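Local coordinates for protein ferredoxin-NADP reductase (Neisseria gonorrhoeae MIA_2011_03-10, PDB 5TR9) that probably passes electrons between NADP(H) and ferredoxin or a similar carrier through the FAD that it binds, at residues Lys31-Ile37 with Leu77-Leu83; Ser51-Tyr56 with Thr101-Asp105; Leu136-Glu140 with Phe165-Leu169. All coordinates share one frame; numbering follows the deposited sequence. Where two conformers were deposited one is given.

In the fold
From the N terminus, strand 32-38 comes first, and contact 1 closes when strand 76-82 pairs with it. Contact 2 opens within that interval, on strand 50-57, and closes later at strand 101-105, so the two loops cross. Between them they join four of the six strands of the antiparallel FAD-binding barrel, and they meet inside it: Ile37 packs on Ile102, Leu77 on Leu104, and Tyr79 probably hydrogen-bonds Ser51. Contact 3 follows in series, in the NAD-binding domain, where it joins helices 133-139 and 166-173. It does not reach contact 2, but it touches contact 1 across the domain boundary, where the rings of Phe80 and Phe165 meet edge-to-face.

Contact 1. Residues Lys31-Ile37 with Leu77-Leu83; sequences KLITFAI and LEYFAVL. With FAD (flavin-adenine dinucleotide), chain C.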
loop_
_atom_site.group_PDB
_atom_site.type_symbol
_atom_site.label_atom_id
_atom_site.label_comp_id
_atom_site.label_asym_id
_atom_site.label_seq_id
_atom_site.Cartn_x
_atom_site.Cartn_y
_atom_site.Cartn_z
ATOM N N LYS A 31 0.982 -17.657 -4.161
ATOM C CA LYS A 31 2.063 -16.697 -4.320
ATOM C C LYS A 31 1.843 -15.392 -3.562
ATOM O O LYS A 31 2.692 -14.497 -3.649
ATOM C CB LYS A 31 2.273 -16.387 -5.812
ATOM C CG LYS A 31 2.600 -17.604 -6.663
ATOM C CD LYS A 31 3.944 -18.198 -6.272
ATOM C CE LYS A 31 4.241 -19.472 -7.041
ATOM N NZ LYS A 31 5.420 -20.188 -6.477
ATOM N N LEU A 32 0.734 -15.240 -2.837
ATOM C CA LEU A 32 0.470 -14.022 -2.078
ATOM C C LEU A 32 0.353 -14.384 -0.606
ATOM O O LEU A 32 -0.550 -15.139 -0.221
ATOM C CB LEU A 32 -0.806 -13.325 -2.570
ATOM C CG LEU A 32 -0.749 -12.861 -4.038
ATOM C CD1 LEU A 32 -2.085 -12.273 -4.471
ATOM C CD2 LEU A 32 0.375 -11.862 -4.262
ATOM N N ILE A 33 1.256 -13.845 0.217
ATOM C CA ILE A 33 1.238 -14.142 1.647
ATOM C C ILE A 33 1.097 -12.859 2.444
ATOM O O ILE A 33 1.556 -11.785 2.037
ATOM C CB ILE A 33 2.504 -14.909 2.109
ATOM C CG1 ILE A 33 3.759 -14.060 1.876
ATOM C CG2 ILE A 33 2.613 -16.238 1.381
ATOM C CD1 ILE A 33 5.024 -14.633 2.540
ATOM N N THR A 34 0.464 -12.978 3.609
ATOM C CA THR A 34 0.702 -12.030 4.687
ATOM C C THR A 34 1.406 -12.780 5.806
ATOM O O THR A 34 1.293 -14.008 5.921
ATOM C CB THR A 34 -0.587 -11.359 5.198
ATOM O OG1 THR A 34 -1.568 -12.341 5.567
ATOM C CG2 THR A 34 -1.168 -10.446 4.116
ATOM N N PHE A 35 2.187 -12.049 6.592
ATOM C CA PHE A 35 2.862 -12.670 7.721
ATOM C C PHE A 35 3.074 -11.627 8.802
ATOM O O PHE A 35 3.098 -10.424 8.528
ATOM C CB PHE A 35 4.199 -13.333 7.319
ATOM C CG PHE A 35 5.238 -12.381 6.758
ATOM C CD1 PHE A 35 5.252 -12.056 5.404
ATOM C CD2 PHE A 35 6.250 -11.872 7.576
ATOM C CE1 PHE A 35 6.225 -11.208 4.875
ATOM C CE2 PHE A 35 7.234 -11.021 7.054
ATOM C CZ PHE A 35 7.223 -10.687 5.698
ATOM N N ALA A 36 3.181 -12.099 10.039
ATOM C CA ALA A 36 3.395 -11.231 11.185
ATOM C C ALA A 36 4.709 -11.595 11.852
ATOM O O ALA A 36 5.105 -12.770 11.882
ATOM C CB ALA A 36 2.259 -11.360 12.199
ATOM N N ILE A 37 5.368 -10.579 12.406
ATOM C CA ILE A 37 6.596 -10.766 13.164
ATOM C C ILE A 37 6.450 -10.052 14.502
ATOM O O ILE A 37 5.604 -9.168 14.676
ATOM C CB ILE A 37 7.839 -10.250 12.406
ATOM C CG1 ILE A 37 7.842 -8.717 12.347
ATOM C CG2 ILE A 37 7.895 -10.813 10.977
ATOM C CD1 ILE A 37 9.100 -8.149 11.693
ATOM N N LEU A 77 3.901 -6.719 13.949
ATOM C CA LEU A 77 4.069 -6.093 12.643
ATOM C C LEU A 77 3.637 -7.080 11.572
ATOM O O LEU A 77 4.092 -8.224 11.571
ATOM C CB LEU A 77 5.523 -5.682 12.409
ATOM C CG LEU A 77 6.012 -4.538 13.295
ATOM C CD1 LEU A 77 7.545 -4.554 13.365
ATOM C CD2 LEU A 77 5.492 -3.202 12.758
ATOM N N GLU A 78 2.779 -6.640 10.656
ATOM C CA GLU A 78 2.319 -7.490 9.573
ATOM C C GLU A 78 2.745 -6.908 8.231
ATOM O O GLU A 78 2.821 -5.688 8.058
ATOM C CB GLU A 78 0.796 -7.660 9.624
ATOM C CG GLU A 78 0.268 -8.727 8.694
ATOM C CD GLU A 78 -1.209 -9.012 8.891
ATOM O OE1 GLU A 78 -1.676 -9.104 10.057
ATOM O OE2 GLU A 78 -1.902 -9.175 7.869
ATOM N N TYR A 79 3.010 -7.808 7.279
ATOM C CA TYR A 79 3.479 -7.448 5.945
ATOM C C TYR A 79 2.737 -8.284 4.911
ATOM O O TYR A 79 2.199 -9.354 5.218
ATOM C CB TYR A 79 5.001 -7.653 5.808
ATOM C CG TYR A 79 5.774 -6.871 6.844
ATOM C CD1 TYR A 79 6.097 -5.535 6.631
ATOM C CD2 TYR A 79 6.129 -7.455 8.068
ATOM C CE1 TYR A 79 6.783 -4.801 7.596
ATOM C CE2 TYR A 79 6.812 -6.731 9.040
ATOM C CZ TYR A 79 7.136 -5.405 8.798
ATOM O OH TYR A 79 7.812 -4.703 9.778
ATOM N N PHE A 80 2.677 -7.750 3.686
ATOM C CA PHE A 80 2.057 -8.397 2.529
ATOM C C PHE A 80 3.126 -8.536 1.455
ATOM O O PHE A 80 3.648 -7.526 0.974
ATOM C CB PHE A 80 0.871 -7.556 2.022
ATOM C CG PHE A 80 0.327 -7.970 0.668
ATOM C CD1 PHE A 80 0.277 -9.298 0.283
ATOM C CD2 PHE A 80 -0.196 -7.004 -0.199
ATOM C CE1 PHE A 80 -0.235 -9.665 -0.964
ATOM C CE2 PHE A 80 -0.736 -7.365 -1.430
ATOM C CZ PHE A 80 -0.753 -8.689 -1.817
ATOM N N ALA A 81 3.461 -9.778 1.088
ATOM C CA ALA A 81 4.509 -10.033 0.107
ATOM C C ALA A 81 4.004 -10.866 -1.065
ATOM O O ALA A 81 3.252 -11.834 -0.888
ATOM C CB ALA A 81 5.713 -10.749 0.750
ATOM N N VAL A 82 4.421 -10.474 -2.266
ATOM C CA VAL A 82 4.203 -11.274 -3.469
ATOM C C VAL A 82 5.455 -12.106 -3.715
ATOM O O VAL A 82 6.572 -11.573 -3.755
ATOM C CB VAL A 82 3.874 -10.393 -4.688
ATOM C CG1 VAL A 82 4.776 -9.212 -4.739
ATOM C CG2 VAL A 82 4.022 -11.186 -5.985
ATOM N N LEU A 83 5.273 -13.419 -3.895
ATOM C CA LEU A 83 6.427 -14.291 -4.105
ATOM C C LEU A 83 6.830 -14.253 -5.576
ATOM O O LEU A 83 6.039 -14.602 -6.462
ATOM C CB LEU A 83 6.124 -15.715 -3.637
ATOM C CG LEU A 83 5.733 -15.800 -2.160
ATOM C CD1 LEU A 83 5.423 -17.243 -1.776
ATOM C CD2 LEU A 83 6.812 -15.213 -1.242
HETATM P PA FAD C . 14.072 -9.031 -6.028
HETATM O O1A FAD C . 15.460 -9.436 -6.402
HETATM O O2A FAD C . 13.952 -7.925 -4.986
HETATM O O5B FAD C . 13.253 -8.543 -7.264
HETATM C C5B FAD C . 13.230 -9.292 -8.494
HETATM C C4B FAD C . 12.239 -8.613 -9.408
HETATM O O4B FAD C . 10.905 -8.889 -8.935
HETATM C C3B FAD C . 12.321 -7.094 -9.433
HETATM O O3B FAD C . 13.298 -6.628 -10.357
HETATM C C2B FAD C . 10.912 -6.697 -9.875
HETATM O O2B FAD C . 10.763 -6.789 -11.288
HETATM C C1B FAD C . 10.057 -7.792 -9.238
HETATM N N9A FAD C . 9.373 -7.411 -8.011
HETATM C C8A FAD C . 9.924 -7.214 -6.774
HETATM N N7A FAD C . 9.045 -6.930 -5.840
HETATM C C5A FAD C . 7.833 -6.962 -6.513
HETATM C C6A FAD C . 6.510 -6.745 -6.085
HETATM N N6A FAD C . 6.184 -6.433 -4.827
HETATM N N1A FAD C . 5.528 -6.840 -7.012
HETATM C C2A FAD C . 5.857 -7.152 -8.270
HETATM N N3A FAD C . 7.069 -7.376 -8.789
HETATM C C4A FAD C . 8.018 -7.274 -7.848
HETATM N N1 FAD C . 7.365 -6.105 -1.956
HETATM C C2 FAD C . 6.245 -6.683 -1.437
HETATM O O2 FAD C . 5.907 -7.831 -1.763
HETATM N N3 FAD C . 5.459 -5.959 -0.548
HETATM C C4 FAD C . 5.705 -4.664 -0.118
HETATM O O4 FAD C . 4.950 -4.118 0.687
HETATM C C4X FAD C . 6.901 -4.074 -0.668
HETATM N N5 FAD C . 7.199 -2.833 -0.328
HETATM C C5X FAD C . 8.347 -2.277 -0.860
HETATM C C6 FAD C . 8.682 -0.967 -0.506
HETATM C C7 FAD C . 9.824 -0.359 -1.013
HETATM C C7M FAD C . 10.166 1.048 -0.599
HETATM C C8 FAD C . 10.662 -1.074 -1.884
HETATM C C8M FAD C . 11.911 -0.437 -2.441
HETATM C C9 FAD C . 10.327 -2.378 -2.245
HETATM C C9A FAD C . 9.184 -2.986 -1.738
HETATM N N10 FAD C . 8.791 -4.294 -2.113
HETATM C C10 FAD C . 7.676 -4.875 -1.574
HETATM C "C1'" FAD C . 9.676 -5.147 -2.909
HETATM C "C2'" FAD C . 10.515 -6.032 -1.967
HETATM O "O2'" FAD C . 11.492 -5.267 -1.257
HETATM C "C3'" FAD C . 11.210 -7.164 -2.725
HETATM O "O3'" FAD C . 11.870 -6.636 -3.869
HETATM C "C4'" FAD C . 10.294 -8.348 -3.045
HETATM O "O4'" FAD C . 9.916 -8.980 -1.819
HETATM C "C5'" FAD C . 10.944 -9.375 -3.948
HETATM O "O5'" FAD C . 12.204 -9.774 -3.374
HETATM P P FAD C . 13.096 -10.883 -4.074
HETATM O O1P FAD C . 12.329 -12.197 -4.141
HETATM O O2P FAD C . 14.425 -10.876 -3.402
HETATM O O3P FAD C . 13.240 -10.298 -5.564
HETATM O O HOH W 1 -3.583 -11.374 7.047
#
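Ile33 with Ala81, Phe35 with Tyr79 and Ile37 with Leu77 are the hydrogen-bonded pairs of an antiparallel ladder whose strand axes lie 157° apart. Leu83 N extends it beyond the strands with a bond of 2.8 Å to Lys31 O. The side chains of Ile33, Phe35, Ile37, Leu77, Tyr79 and Ala81 share one face. There Phe35 CG sits between the backbone N and the carbonyl carbon (chi1 62°), which turns its ring toward strand 76-82: Tyr79 CB lies over one ring face, 4.1 Å from the Phe35 centroid. The two ring planes are inclined at 36°. Ile37 CD1 meets the edge of the Tyr79 ring at CE2 (3.8 Å). On the face of Leu32, Thr34 and Phe80, Phe80 turns its edge to the backbone, bringing CD1 to 3.3 Å from Ile33 O, while Leu32 CD2 reaches Val82 CB at 3.8 Å. A water spans Thr34 OG1, which also bonds His28, and Glu78 OE2 in the conformer described. The other edge of strand 76-82 holds the flavin. FAD N3 donates to Phe80 O (2.8 Å), and Val82 N donates to FAD O2 (3.1 Å). This two-bond grip on the pyrimidine end of the isoalloxazine belongs to the FAD site of a ferredoxin reductase-type β-barrel.

Contact 2. Residues Ser51-Tyr56 with Thr101-Asp105; sequences SRLGFY and TILLD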
loop_
_atom_site.group_PDB
_atom_site.type_symbol
_atom_site.label_atom_id
_atom_site.label_comp_id
_atom_site.label_asym_id
_atom_site.label_seq_id
_atom_site.Cartn_x
_atom_site.Cartn_y
_atom_site.Cartn_z
ATOM N N SER A 51 9.289 -0.846 6.487
ATOM C CA SER A 51 10.363 -1.468 7.242
ATOM C C SER A 51 11.400 -2.029 6.286
ATOM O O SER A 51 11.144 -2.215 5.097
ATOM C CB SER A 51 9.831 -2.620 8.096
ATOM O OG SER A 51 8.748 -2.226 8.919
ATOM N N ARG A 52 12.579 -2.307 6.821
ATOM C CA ARG A 52 13.570 -3.125 6.134
ATOM C C ARG A 52 13.713 -4.419 6.921
ATOM O O ARG A 52 14.014 -4.386 8.119
ATOM C CB ARG A 52 14.910 -2.401 6.000
ATOM C CG ARG A 52 15.036 -1.601 4.716
ATOM C CD ARG A 52 16.336 -0.805 4.655
ATOM N NE ARG A 52 17.500 -1.541 5.151
ATOM C CZ ARG A 52 18.425 -2.110 4.379
ATOM N NH1 ARG A 52 18.328 -2.044 3.058
ATOM N NH2 ARG A 52 19.451 -2.743 4.933
ATOM N N LEU A 53 13.461 -5.541 6.257
ATOM C CA LEU A 53 13.509 -6.862 6.861
ATOM C C LEU A 53 14.670 -7.629 6.260
ATOM O O LEU A 53 15.020 -7.428 5.093
ATOM C CB LEU A 53 12.218 -7.644 6.613
ATOM C CG LEU A 53 10.915 -6.980 7.059
ATOM C CD1 LEU A 53 9.708 -7.874 6.715
ATOM C CD2 LEU A 53 10.968 -6.679 8.554
ATOM N N GLY A 54 15.263 -8.512 7.059
ATOM C CA GLY A 54 16.455 -9.197 6.603
ATOM C C GLY A 54 16.569 -10.587 7.185
ATOM O O GLY A 54 15.855 -10.970 8.117
ATOM N N PHE A 55 17.487 -11.347 6.607
ATOM C CA PHE A 55 17.861 -12.649 7.136
ATOM C C PHE A 55 19.374 -12.771 7.158
ATOM O O PHE A 55 20.070 -12.235 6.292
ATOM C CB PHE A 55 17.310 -13.815 6.297
ATOM C CG PHE A 55 15.819 -13.942 6.312
ATOM C CD1 PHE A 55 15.167 -14.505 7.400
ATOM C CD2 PHE A 55 15.072 -13.535 5.221
ATOM C CE1 PHE A 55 13.780 -14.633 7.406
ATOM C CE2 PHE A 55 13.691 -13.666 5.211
ATOM C CZ PHE A 55 13.046 -14.218 6.306
ATOM N N TYR A 56 19.876 -13.500 8.150
ATOM C CA TYR A 56 21.236 -14.003 8.068
ATOM C C TYR A 56 21.311 -15.031 6.947
ATOM O O TYR A 56 20.491 -15.950 6.886
ATOM C CB TYR A 56 21.648 -14.653 9.385
ATOM C CG TYR A 56 21.670 -13.754 10.604
ATOM C CD1 TYR A 56 22.444 -12.601 10.634
ATOM C CD2 TYR A 56 20.950 -14.094 11.747
ATOM C CE1 TYR A 56 22.488 -11.804 11.764
ATOM C CE2 TYR A 56 20.979 -13.297 12.873
ATOM C CZ TYR A 56 21.749 -12.154 12.875
ATOM O OH TYR A 56 21.802 -11.365 14.004
ATOM N N THR A 101 13.997 -16.840 12.890
ATOM C CA THR A 101 14.525 -15.501 13.124
ATOM C C THR A 101 14.416 -14.661 11.859
ATOM O O THR A 101 14.784 -15.110 10.769
ATOM C CB THR A 101 15.987 -15.574 13.564
ATOM O OG1 THR A 101 16.073 -16.166 14.866
ATOM C CG2 THR A 101 16.612 -14.181 13.605
ATOM N N ILE A 102 13.925 -13.433 12.015
ATOM C CA ILE A 102 13.933 -12.436 10.956
ATOM C C ILE A 102 14.467 -11.149 11.567
ATOM O O ILE A 102 14.264 -10.879 12.755
ATOM C CB ILE A 102 12.527 -12.255 10.326
ATOM C CG1 ILE A 102 12.583 -11.350 9.085
ATOM C CG2 ILE A 102 11.517 -11.702 11.352
ATOM C CD1 ILE A 102 11.324 -11.436 8.213
ATOM N N LEU A 103 15.201 -10.381 10.766
ATOM C CA LEU A 103 15.867 -9.174 11.240
ATOM C C LEU A 103 15.032 -7.954 10.877
ATOM O O LEU A 103 14.512 -7.864 9.763
ATOM C CB LEU A 103 17.263 -9.045 10.626
ATOM C CG LEU A 103 18.147 -10.292 10.701
ATOM C CD1 LEU A 103 19.515 -9.971 10.138
ATOM C CD2 LEU A 103 18.245 -10.780 12.127
ATOM N N LEU A 104 14.908 -7.021 11.826
ATOM C CA LEU A 104 14.105 -5.810 11.653
ATOM C C LEU A 104 15.003 -4.594 11.836
ATOM O O LEU A 104 15.478 -4.332 12.943
ATOM C CB LEU A 104 12.946 -5.785 12.652
ATOM C CG LEU A 104 12.071 -4.529 12.679
ATOM C CD1 LEU A 104 11.328 -4.348 11.363
ATOM C CD2 LEU A 104 11.109 -4.621 13.851
ATOM N N ASP A 105 15.231 -3.848 10.755
ATOM C CA ASP A 105 15.961 -2.589 10.865
ATOM C C ASP A 105 15.244 -1.680 11.855
ATOM O O ASP A 105 14.013 -1.625 11.879
ATOM C CB ASP A 105 16.062 -1.926 9.487
ATOM C CG ASP A 105 16.978 -0.723 9.472
ATOM O OD1 ASP A 105 16.669 0.292 10.127
ATOM O OD2 ASP A 105 18.034 -0.796 8.806
HETATM O O HOH W 2 12.500 -1.142 9.705
HETATM O O HOH W 3 17.854 -14.930 9.959
#
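Gly54 and Leu103 form a hydrogen-bonded antiparallel pair: Leu103 N reaches Gly54 O at 2.8 Å, and Gly54 N reaches Leu103 O at 2.9 Å. A third backbone bond, Asp105 N to Arg52 O (3.0 Å), continues the ladder. The strands are strongly twisted against each other, at 142°, and they diverge toward both ends. Water takes over there: one molecule accepts from Arg52 N and donates to Asp105 O, and another accepts from Tyr56 N and donates to Thr101 O.

Apolar packing lies on both faces. On that of Leu53 and Leu104, Leu53 CD2 touches Leu104 CD1 at 3.7 Å. Ile102, with CG1 anti to the backbone N (chi1 -172°), sends CD1 to 3.8 Å from Phe55 CZ, and Phe55 goes on to meet Met89, Leu92 and Phe93 of helix 88-95. The edge of the same ring points at a carbonyl, its CD1 lying 3.4 Å from Thr101 O. On the other face Leu103 lays both methyls over one face of the Tyr56 ring. Its CD1 makes a CH-pi contact, 4.0 Å from the centroid, and CD2 spreads over the CE2-CZ side. Tyr56 OH is held by Glu19, which fixes the far end of the ring.

The charged contact is slight. In the conformer described, Asp105 OD2 stands at the edge of the Arg52 guanidinium, a long 3.8 Å from NE, and the two planes are almost perpendicular (87°). Asp105 OD1 instead takes the backbone N of Asn107. A long ion pair so turned probably contributes little, and the joint between these barrel strands rests on backbone bonds, bridging waters and close hydrocarbon packing.

Contact 3. Residues Leu136-Glu140 with Phe165-Leu169; sequences LSILE and FNDRL
Glu140 OE2, in the conformer described, is gripped by two donors: Arg168 NH2 at 2.6 Å and a water at 3.0 Å. The water closes a ring by accepting from Arg168 NH1 (2.7 Å), so both terminal nitrogens of the guanidinium are tied to one carboxylate oxygen, one directly and one through solvent. This salt bridge joins segments 136-140 and 165-169 of the Rossmann-like NAD-binding domain. Helices 133-139 and 166-173 are connections of a parallel β-sheet, and both lie against strands 150-157 and 185-191.

Carboxylate and guanidinium are nearly coplanar, 14° apart, and OE2 receives NH2 through its anti lone pair, the one facing away from OE1. Arg168 leaves its helix with CG anti to the backbone N and runs extended from there to NE, which carries its charged end across to Glu140. The Glu140 chain bends at chi2 to meet it. Leu136 CD2 lies over one face of the guanidinium, toward its rim, so that a methyl group flanks the guanidinium.

Beneath the polar contact the leucines pack toward the sheet. Leu139 CD1 meets Leu169 CD2 at 4.1 Å, the two side chains crossing at about a right angle, and both also touch Leu153 of strand 150-157. Leu136 CD2 approaches Leu169 CD1 at 4.3 Å, joining the charged rim to this apolar layer. Phe165, at the N-cap position of helix 166-173, accepts through its carbonyl oxygen from Leu169 N (2.9 Å) in the first turn, while its side chain reaches toward helix 133-139. There Leu136 CD1 sits squarely above the ring centre in a CH-pi contact, 3.6 Å from the Phe165 centroid and only 12° off the ring normal.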
loop_
_atom_site.group_PDB
_atom_site.type_symbol
_atom_site.label_atom_id
_atom_site.label_comp_id
_atom_site.label_asym_id
_atom_site.label_seq_id
_atom_site.Cartn_x
_atom_site.Cartn_y
_atom_site.Cartn_z
ATOM N N LEU A 136 -3.263 0.088 3.595
ATOM C CA LEU A 136 -3.961 -0.669 4.636
ATOM C C LEU A 136 -3.638 -0.115 6.022
ATOM O O LEU A 136 -4.535 0.041 6.867
ATOM C CB LEU A 136 -3.606 -2.155 4.552
ATOM C CG LEU A 136 -4.024 -2.836 3.243
ATOM C CD1 LEU A 136 -3.560 -4.291 3.220
ATOM C CD2 LEU A 136 -5.529 -2.762 3.054
ATOM N N SER A 137 -2.363 0.210 6.276
ATOM C CA SER A 137 -2.005 0.792 7.564
ATOM C C SER A 137 -2.651 2.160 7.744
ATOM O O SER A 137 -3.148 2.478 8.831
ATOM C CB SER A 137 -0.478 0.897 7.684
ATOM O OG SER A 137 -0.101 1.323 8.986
ATOM N N ILE A 138 -2.660 2.975 6.685
ATOM C CA ILE A 138 -3.301 4.286 6.751
ATOM C C ILE A 138 -4.786 4.145 7.072
ATOM O O ILE A 138 -5.325 4.886 7.904
ATOM C CB ILE A 138 -3.053 5.057 5.445
ATOM C CG1 ILE A 138 -1.587 5.510 5.415
ATOM C CG2 ILE A 138 -3.995 6.275 5.328
ATOM C CD1 ILE A 138 -1.056 5.905 4.031
ATOM N N LEU A 139 -5.466 3.178 6.447
ATOM C CA LEU A 139 -6.890 2.974 6.731
ATOM C C LEU A 139 -7.157 2.523 8.157
ATOM O O LEU A 139 -8.293 2.639 8.635
ATOM C CB LEU A 139 -7.484 1.953 5.762
ATOM C CG LEU A 139 -7.579 2.480 4.337
ATOM C CD1 LEU A 139 -8.032 1.362 3.410
ATOM C CD2 LEU A 139 -8.554 3.645 4.282
ATOM N N GLU A 140 -6.155 1.982 8.844
ATOM C CA GLU A 140 -6.334 1.596 10.231
ATOM C C GLU A 140 -6.157 2.774 11.195
ATOM O O GLU A 140 -6.393 2.608 12.388
ATOM C CB GLU A 140 -5.380 0.428 10.540
ATOM C CG GLU A 140 -5.828 -0.878 9.820
ATOM C CD GLU A 140 -4.698 -1.748 9.229
ATOM O OE1 GLU A 140 -3.513 -1.528 9.540
ATOM O OE2 GLU A 140 -5.012 -2.671 8.444
ATOM N N PHE A 165 -7.764 -8.536 -0.371
ATOM C CA PHE A 165 -8.403 -7.736 0.668
ATOM C C PHE A 165 -9.809 -7.311 0.267
ATOM O O PHE A 165 -10.425 -6.499 0.965
ATOM C CB PHE A 165 -7.535 -6.515 0.991
ATOM C CG PHE A 165 -6.118 -6.878 1.339
ATOM C CD1 PHE A 165 -5.812 -7.410 2.585
ATOM C CD2 PHE A 165 -5.103 -6.731 0.406
ATOM C CE1 PHE A 165 -4.511 -7.779 2.909
ATOM C CE2 PHE A 165 -3.794 -7.112 0.718
ATOM C CZ PHE A 165 -3.502 -7.629 1.971
ATOM N N ASN A 166 -10.331 -7.865 -0.831
ATOM C CA ASN A 166 -11.575 -7.377 -1.420
ATOM C C ASN A 166 -12.752 -7.529 -0.467
ATOM O O ASN A 166 -13.535 -6.591 -0.283
ATOM C CB ASN A 166 -11.850 -8.126 -2.722
ATOM C CG ASN A 166 -13.198 -7.784 -3.310
ATOM O OD1 ASN A 166 -13.353 -6.760 -3.969
ATOM N ND2 ASN A 166 -14.185 -8.642 -3.074
ATOM N N ASP A 167 -12.922 -8.723 0.117
ATOM C CA ASP A 167 -14.051 -8.934 1.020
ATOM C C ASP A 167 -14.002 -7.967 2.193
ATOM O O ASP A 167 -15.029 -7.396 2.581
ATOM C CB ASP A 167 -14.070 -10.377 1.523
ATOM C CG ASP A 167 -14.420 -11.371 0.433
ATOM O OD1 ASP A 167 -14.714 -10.940 -0.702
ATOM O OD2 ASP A 167 -14.394 -12.587 0.716
ATOM N N ARG A 168 -12.814 -7.761 2.760
ATOM C CA ARG A 168 -12.671 -6.861 3.898
ATOM C C ARG A 168 -12.984 -5.418 3.509
ATOM O O ARG A 168 -13.713 -4.715 4.220
ATOM C CB ARG A 168 -11.252 -6.973 4.462
ATOM C CG ARG A 168 -10.760 -5.745 5.211
ATOM C CD ARG A 168 -9.277 -5.872 5.531
ATOM N NE ARG A 168 -8.758 -4.690 6.213
ATOM C CZ ARG A 168 -7.482 -4.520 6.550
ATOM N NH1 ARG A 168 -6.585 -5.460 6.267
ATOM N NH2 ARG A 168 -7.100 -3.410 7.171
ATOM N N LEU A 169 -12.436 -4.957 2.387
ATOM C CA LEU A 169 -12.598 -3.554 2.017
ATOM C C LEU A 169 -13.970 -3.276 1.411
ATOM O O LEU A 169 -14.511 -2.183 1.600
ATOM C CB LEU A 169 -11.488 -3.130 1.058
ATOM C CG LEU A 169 -10.072 -3.261 1.632
ATOM C CD1 LEU A 169 -9.051 -3.035 0.534
ATOM C CD2 LEU A 169 -9.840 -2.289 2.767
HETATM O O HOH W 4 -4.138 -5.383 7.515
#